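Local coordinates for protein cysteine desulfurase (PDB 6WCI) that probably strips sulfur from L-cysteine with the help of pyridoxal 5'-phosphate, releasing L-alanine and passing the sulfur to a carrier, at residues Pro149-Ala154 with Ala159-Ala164; Phe116-Val121 with Val218-Gln223. All blocks are in the same frame, centred on the assembly; numbering follows the deposited sequence.

Interaction 1: residues Pro149-Ala154 with Ala159-Ala164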
loop_
_atom_site.group_PDB
_atom_site.type_symbol
_atom_site.label_atom_id
_atom_site.label_comp_id
_atom_site.label_asym_id
_atom_site.label_seq_id
_atom_site.Cartn_x
_atom_site.Cartn_y
_atom_site.Cartn_z
ATOM N N PRO B 149 8.792 -13.533 7.017
ATOM C CA PRO B 149 7.816 -14.325 6.251
ATOM C C PRO B 149 8.136 -15.805 6.257
ATOM O O PRO B 149 7.220 -16.627 6.381
ATOM C CB PRO B 149 7.900 -13.722 4.843
ATOM C CG PRO B 149 8.345 -12.310 5.083
ATOM C CD PRO B 149 9.347 -12.439 6.200
ATOM N N TRP B 150 9.419 -16.171 6.181
ATOM C CA TRP B 150 9.741 -17.591 6.139
ATOM C C TRP B 150 9.564 -18.234 7.510
ATOM O O TRP B 150 9.247 -19.425 7.598
ATOM C CB TRP B 150 11.154 -17.785 5.590
ATOM C CG TRP B 150 11.367 -16.967 4.354
ATOM C CD1 TRP B 150 12.210 -15.899 4.208
ATOM C CD2 TRP B 150 10.678 -17.111 3.101
ATOM N NE1 TRP B 150 12.103 -15.380 2.936
ATOM C CE2 TRP B 150 11.170 -16.104 2.238
ATOM C CE3 TRP B 150 9.695 -17.997 2.625
ATOM C CZ2 TRP B 150 10.725 -15.962 0.926
ATOM C CZ3 TRP B 150 9.253 -17.856 1.322
ATOM C CH2 TRP B 150 9.762 -16.833 0.486
ATOM N N GLN B 151 9.704 -17.452 8.582
ATOM C CA GLN B 151 9.407 -17.957 9.916
ATOM C C GLN B 151 7.915 -18.197 10.109
ATOM O O GLN B 151 7.520 -19.122 10.829
ATOM C CB GLN B 151 9.932 -16.981 10.965
ATOM C CG GLN B 151 11.458 -17.002 11.063
ATOM C CD GLN B 151 11.985 -16.012 12.064
ATOM O OE1 GLN B 151 11.518 -14.873 12.127
ATOM N NE2 GLN B 151 12.969 -16.431 12.855
ATOM N N LEU B 152 7.070 -17.374 9.487
ATOM C CA LEU B 152 5.643 -17.662 9.517
ATOM C C LEU B 152 5.328 -18.941 8.737
ATOM O O LEU B 152 4.465 -19.724 9.144
ATOM C CB LEU B 152 4.860 -16.458 8.971
ATOM C CG LEU B 152 5.011 -15.159 9.771
ATOM C CD1 LEU B 152 4.279 -13.968 9.092
ATOM C CD2 LEU B 152 4.528 -15.342 11.202
ATOM N N VAL B 153 6.019 -19.169 7.618
ATOM C CA VAL B 153 5.789 -20.375 6.819
ATOM C C VAL B 153 6.192 -21.627 7.597
ATOM O O VAL B 153 5.465 -22.633 7.618
ATOM C CB VAL B 153 6.554 -20.275 5.483
ATOM C CG1 VAL B 153 6.684 -21.659 4.826
ATOM C CG2 VAL B 153 5.902 -19.261 4.544
ATOM N N ALA B 154 7.367 -21.592 8.229
ATOM C CA ALA B 154 7.797 -22.708 9.059
ATOM C C ALA B 154 6.812 -22.955 10.197
ATOM O O ALA B 154 6.526 -24.107 10.546
ATOM C CB ALA B 154 9.194 -22.432 9.608
ATOM N N ALA B 159 8.139 -26.726 7.985
ATOM C CA ALA B 159 9.448 -26.560 7.373
ATOM C C ALA B 159 10.433 -26.045 8.412
ATOM O O ALA B 159 10.048 -25.430 9.407
ATOM C CB ALA B 159 9.384 -25.600 6.188
ATOM N N THR B 160 11.708 -26.343 8.206
ATOM C CA THR B 160 12.748 -25.861 9.095
ATOM C C THR B 160 13.603 -24.843 8.358
ATOM O O THR B 160 13.737 -24.891 7.134
ATOM C CB THR B 160 13.612 -27.011 9.633
ATOM O OG1 THR B 160 14.512 -27.471 8.618
ATOM C CG2 THR B 160 12.722 -28.171 10.069
ATOM N N ILE B 161 14.156 -23.897 9.116
ATOM C CA ILE B 161 14.991 -22.836 8.567
ATOM C C ILE B 161 16.447 -23.152 8.876
ATOM O O ILE B 161 16.791 -23.469 10.021
ATOM C CB ILE B 161 14.587 -21.470 9.138
ATOM C CG1 ILE B 161 13.213 -21.053 8.588
ATOM C CG2 ILE B 161 15.649 -20.426 8.826
ATOM C CD1 ILE B 161 12.806 -19.676 9.003
ATOM N N ARG B 162 17.300 -23.062 7.859
ATOM C CA ARG B 162 18.736 -23.265 8.000
ATOM C C ARG B 162 19.446 -22.008 7.517
ATOM O O ARG B 162 18.980 -21.343 6.590
ATOM C CB ARG B 162 19.180 -24.500 7.200
ATOM C CG ARG B 162 20.663 -24.804 7.216
ATOM C CD ARG B 162 20.962 -25.947 6.265
ATOM N NE ARG B 162 20.264 -27.173 6.649
ATOM C CZ ARG B 162 20.142 -28.235 5.857
ATOM N NH1 ARG B 162 20.666 -28.200 4.637
ATOM N NH2 ARG B 162 19.494 -29.325 6.275
ATOM N N VAL B 163 20.565 -21.662 8.154
ATOM C CA VAL B 163 21.227 -20.374 7.919
ATOM C C VAL B 163 22.433 -20.566 7.012
ATOM O O VAL B 163 23.245 -21.471 7.227
ATOM C CB VAL B 163 21.649 -19.701 9.238
ATOM C CG1 VAL B 163 22.312 -18.341 8.948
ATOM C CG2 VAL B 163 20.456 -19.503 10.147
ATOM N N ALA B 164 22.556 -19.709 6.001
ATOM C CA ALA B 164 23.749 -19.654 5.164
ATOM C C ALA B 164 24.706 -18.600 5.723
ATOM O O ALA B 164 24.361 -17.417 5.786
ATOM C CB ALA B 164 23.365 -19.346 3.716
#

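Interaction 2: residues Phe116-Val121 with Val218-Gln223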
loop_
_atom_site.group_PDB
_atom_site.type_symbol
_atom_site.label_atom_id
_atom_site.label_comp_id
_atom_site.label_asym_id
_atom_site.label_seq_id
_atom_site.Cartn_x
_atom_site.Cartn_y
_atom_site.Cartn_z
ATOM N N PHE B 116 5.840 -6.521 1.275
ATOM C CA PHE B 116 4.670 -7.180 0.706
ATOM C C PHE B 116 5.070 -8.161 -0.387
ATOM O O PHE B 116 4.535 -9.278 -0.456
ATOM C CB PHE B 116 3.682 -6.148 0.154
ATOM C CG PHE B 116 2.357 -6.745 -0.260
ATOM C CD1 PHE B 116 2.247 -7.502 -1.412
ATOM C CD2 PHE B 116 1.227 -6.557 0.515
ATOM C CE1 PHE B 116 1.041 -8.072 -1.780
ATOM C CE2 PHE B 116 0.012 -7.112 0.145
ATOM C CZ PHE B 116 -0.081 -7.873 -1.000
ATOM N N ALA B 117 5.974 -7.748 -1.276
ATOM C CA ALA B 117 6.449 -8.630 -2.342
ATOM C C ALA B 117 6.912 -9.985 -1.804
ATOM O O ALA B 117 6.560 -11.035 -2.353
ATOM C CB ALA B 117 7.589 -7.950 -3.108
ATOM N N ILE B 118 7.723 -9.986 -0.739
ATOM C CA ILE B 118 8.242 -11.252 -0.224
ATOM C C ILE B 118 7.126 -12.057 0.438
ATOM O O ILE B 118 7.037 -13.275 0.267
ATOM C CB ILE B 118 9.431 -11.011 0.729
ATOM C CG1 ILE B 118 10.631 -10.449 -0.043
ATOM C CG2 ILE B 118 9.847 -12.306 1.430
ATOM C CD1 ILE B 118 11.867 -10.161 0.836
ATOM N N ASN B 119 6.238 -11.387 1.173
ATOM C CA ASN B 119 5.136 -12.090 1.830
ATOM C C ASN B 119 4.210 -12.755 0.818
ATOM O O ASN B 119 3.628 -13.814 1.098
ATOM C CB ASN B 119 4.355 -11.113 2.714
ATOM C CG ASN B 119 4.981 -10.929 4.078
ATOM O OD1 ASN B 119 4.704 -11.693 5.010
ATOM N ND2 ASN B 119 5.812 -9.896 4.217
ATOM N N LEU B 120 4.031 -12.137 -0.353
ATOM C CA LEU B 120 3.251 -12.781 -1.406
ATOM C C LEU B 120 3.885 -14.108 -1.813
ATOM O O LEU B 120 3.185 -15.111 -1.994
ATOM C CB LEU B 120 3.123 -11.849 -2.611
ATOM C CG LEU B 120 2.520 -12.385 -3.913
ATOM C CD1 LEU B 120 1.221 -13.135 -3.667
ATOM C CD2 LEU B 120 2.262 -11.240 -4.895
ATOM N N VAL B 121 5.211 -14.129 -1.972
ATOM C CA VAL B 121 5.910 -15.391 -2.203
ATOM C C VAL B 121 5.648 -16.357 -1.052
ATOM O O VAL B 121 5.340 -17.533 -1.265
ATOM C CB VAL B 121 7.419 -15.150 -2.403
ATOM C CG1 VAL B 121 8.120 -16.464 -2.745
ATOM C CG2 VAL B 121 7.659 -14.097 -3.487
ATOM N N VAL B 218 14.456 -16.605 -3.849
ATOM C CA VAL B 218 13.793 -15.325 -3.626
ATOM C C VAL B 218 14.876 -14.283 -3.343
ATOM O O VAL B 218 15.538 -14.321 -2.296
ATOM C CB VAL B 218 12.780 -15.408 -2.476
ATOM C CG1 VAL B 218 12.071 -14.083 -2.314
ATOM C CG2 VAL B 218 11.771 -16.542 -2.732
ATOM N N VAL B 219 15.074 -13.356 -4.274
ATOM C CA VAL B 219 16.170 -12.397 -4.197
ATOM C C VAL B 219 15.609 -11.047 -3.768
ATOM O O VAL B 219 14.692 -10.506 -4.406
ATOM C CB VAL B 219 16.923 -12.291 -5.533
ATOM C CG1 VAL B 219 17.981 -11.223 -5.457
ATOM C CG2 VAL B 219 17.547 -13.627 -5.901
ATOM N N ASP B 220 16.157 -10.513 -2.680
ATOM C CA ASP B 220 15.771 -9.213 -2.143
ATOM C C ASP B 220 16.630 -8.144 -2.814
ATOM O O ASP B 220 17.821 -8.009 -2.513
ATOM C CB ASP B 220 15.943 -9.211 -0.627
ATOM C CG ASP B 220 15.515 -7.914 0.017
ATOM O OD1 ASP B 220 15.253 -6.911 -0.692
ATOM O OD2 ASP B 220 15.431 -7.912 1.261
ATOM N N GLY B 221 16.029 -7.384 -3.723
ATOM C CA GLY B 221 16.798 -6.396 -4.449
ATOM C C GLY B 221 16.640 -4.977 -3.938
ATOM O O GLY B 221 16.945 -4.027 -4.669
ATOM N N SER B 222 16.196 -4.817 -2.685
ATOM C CA SER B 222 15.782 -3.495 -2.205
ATOM C C SER B 222 16.931 -2.499 -2.199
ATOM O O SER B 222 16.710 -1.299 -2.423
ATOM C CB SER B 222 15.191 -3.587 -0.800
ATOM O OG SER B 222 14.270 -4.654 -0.704
ATOM N N GLN B 223 18.151 -2.963 -1.920
ATOM C CA GLN B 223 19.325 -2.105 -1.946
ATOM C C GLN B 223 20.139 -2.254 -3.222
ATOM O O GLN B 223 21.192 -1.621 -3.342
ATOM C CB GLN B 223 20.219 -2.378 -0.730
ATOM C CG GLN B 223 19.555 -2.093 0.604
ATOM C CD GLN B 223 19.365 -0.609 0.852
ATOM O OE1 GLN B 223 20.003 0.222 0.206
ATOM N NE2 GLN B 223 18.489 -0.271 1.791
#

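Interaction 1: residues Pro149-Ala154 with Ala159-Ala164
Trp150 meets Ile161 with the root of its side chain: its CB lies 4.2 Å from Ile161 CD1, and its carbonyl O borders the same methyl. The indole then turns away, with NE1 donating to Asn146 OD1. Gln151 gives its aliphatic part, CG resting 3.6 Å from Ile161 CD1, the chains lying roughly perpendicular. Its amide has other work, bonding Thr284 OG1 and Ser280 O of the second subunit, whose Phe281 packs on Ile161; a long chain with a polar end suits this half-covered place. In Ile161, CG1 stands anti to the carbonyl carbon (chi1 -70°) and chi2 is extended, carrying CD1 out to the helix. One turn on, Ala154 CB abuts Ala159 O at only 3.1 Å, a tight contact; a lone methyl is small enough for this close passage of the backbone. No hydrogen bond joins the two segments. Their axes come within 8.4 Å at 142°, as the chain turns back after the helix of a beta-alpha-beta unit. Strand 160-164 pairs with strand 135-139, on which Trp150 and Ile161 both pack at Ile138, while helix 114-126 touches Pro149 and Trp150.

Interaction 2: residues Phe116-Val121 with Val218-Gln223
Val121 and Val218 make the apolar part of this buried contact, branch against branch. Val121 CG1 lies 3.7 Å from Val218 CG2, and the two side chains run alongside one another, pointing contrary ways. Val121 presents that methyl because it stands anti to the backbone N (chi1 -176°), whereas Val218 uses the branch lying beside its own N. Compact beta-branched residues fit here, packing helix 114-126 against strand 216-220 with few rotatable bonds; Phe239 of the adjoining strand touches both.

The second meeting is of apolar with polar. Ile118 extends its chain so that CD1 reaches to 4.2 Å from Asp220 OD2, a loose van der Waals approach that puts a methyl beside one carboxylate oxygen.

The hydrogen bonds lie within 218-223. Asp220 OD1 accepts from Ser222 N at 3.0 Å; the N-H comes from the anti side and lies 27° off the plane of the carboxylate, which makes an Asx turn. Ser222 OG also donates to OD1, although the modelled length is doubtfully short, and it bonds Thr114 OG1.

The turn probably restrains the carboxylate's rotation; OD2 lies close to N1 of the pyridoxal phosphate-modified lysine at position 246. An aspartate beside this ring nitrogen is characteristic of fold-type I pyridoxal phosphate enzymes, and the contact thus joins hydrophobic core to cofactor site.

In the fold
The two contacts, with centres about 15 Å apart, lie on the same sheet and are bridged by the indole of Trp150. Its CH2 is 3.6 Å from Val121 CG1 and 3.8 Å from Val218 CG2, while CZ2 sits 3.8 Å from Ile118 CG2. Helices 114-126 and 148-157 also touch through Pro149 and Asn119, and both of these residues meet Gly271 of the second subunit, Asn119 by a hydrogen bond. Interaction 1 involves the strand that is outermost within this chain; interaction 2 involves an inner strand, and Gln223 of its second segment bonds O3 of the cofactor-bearing residue through NE2. A chain of contacts thus leads from strand 160-164 through Trp150 and Ile118 to Asp220 at the cofactor, bordering the dimer interface.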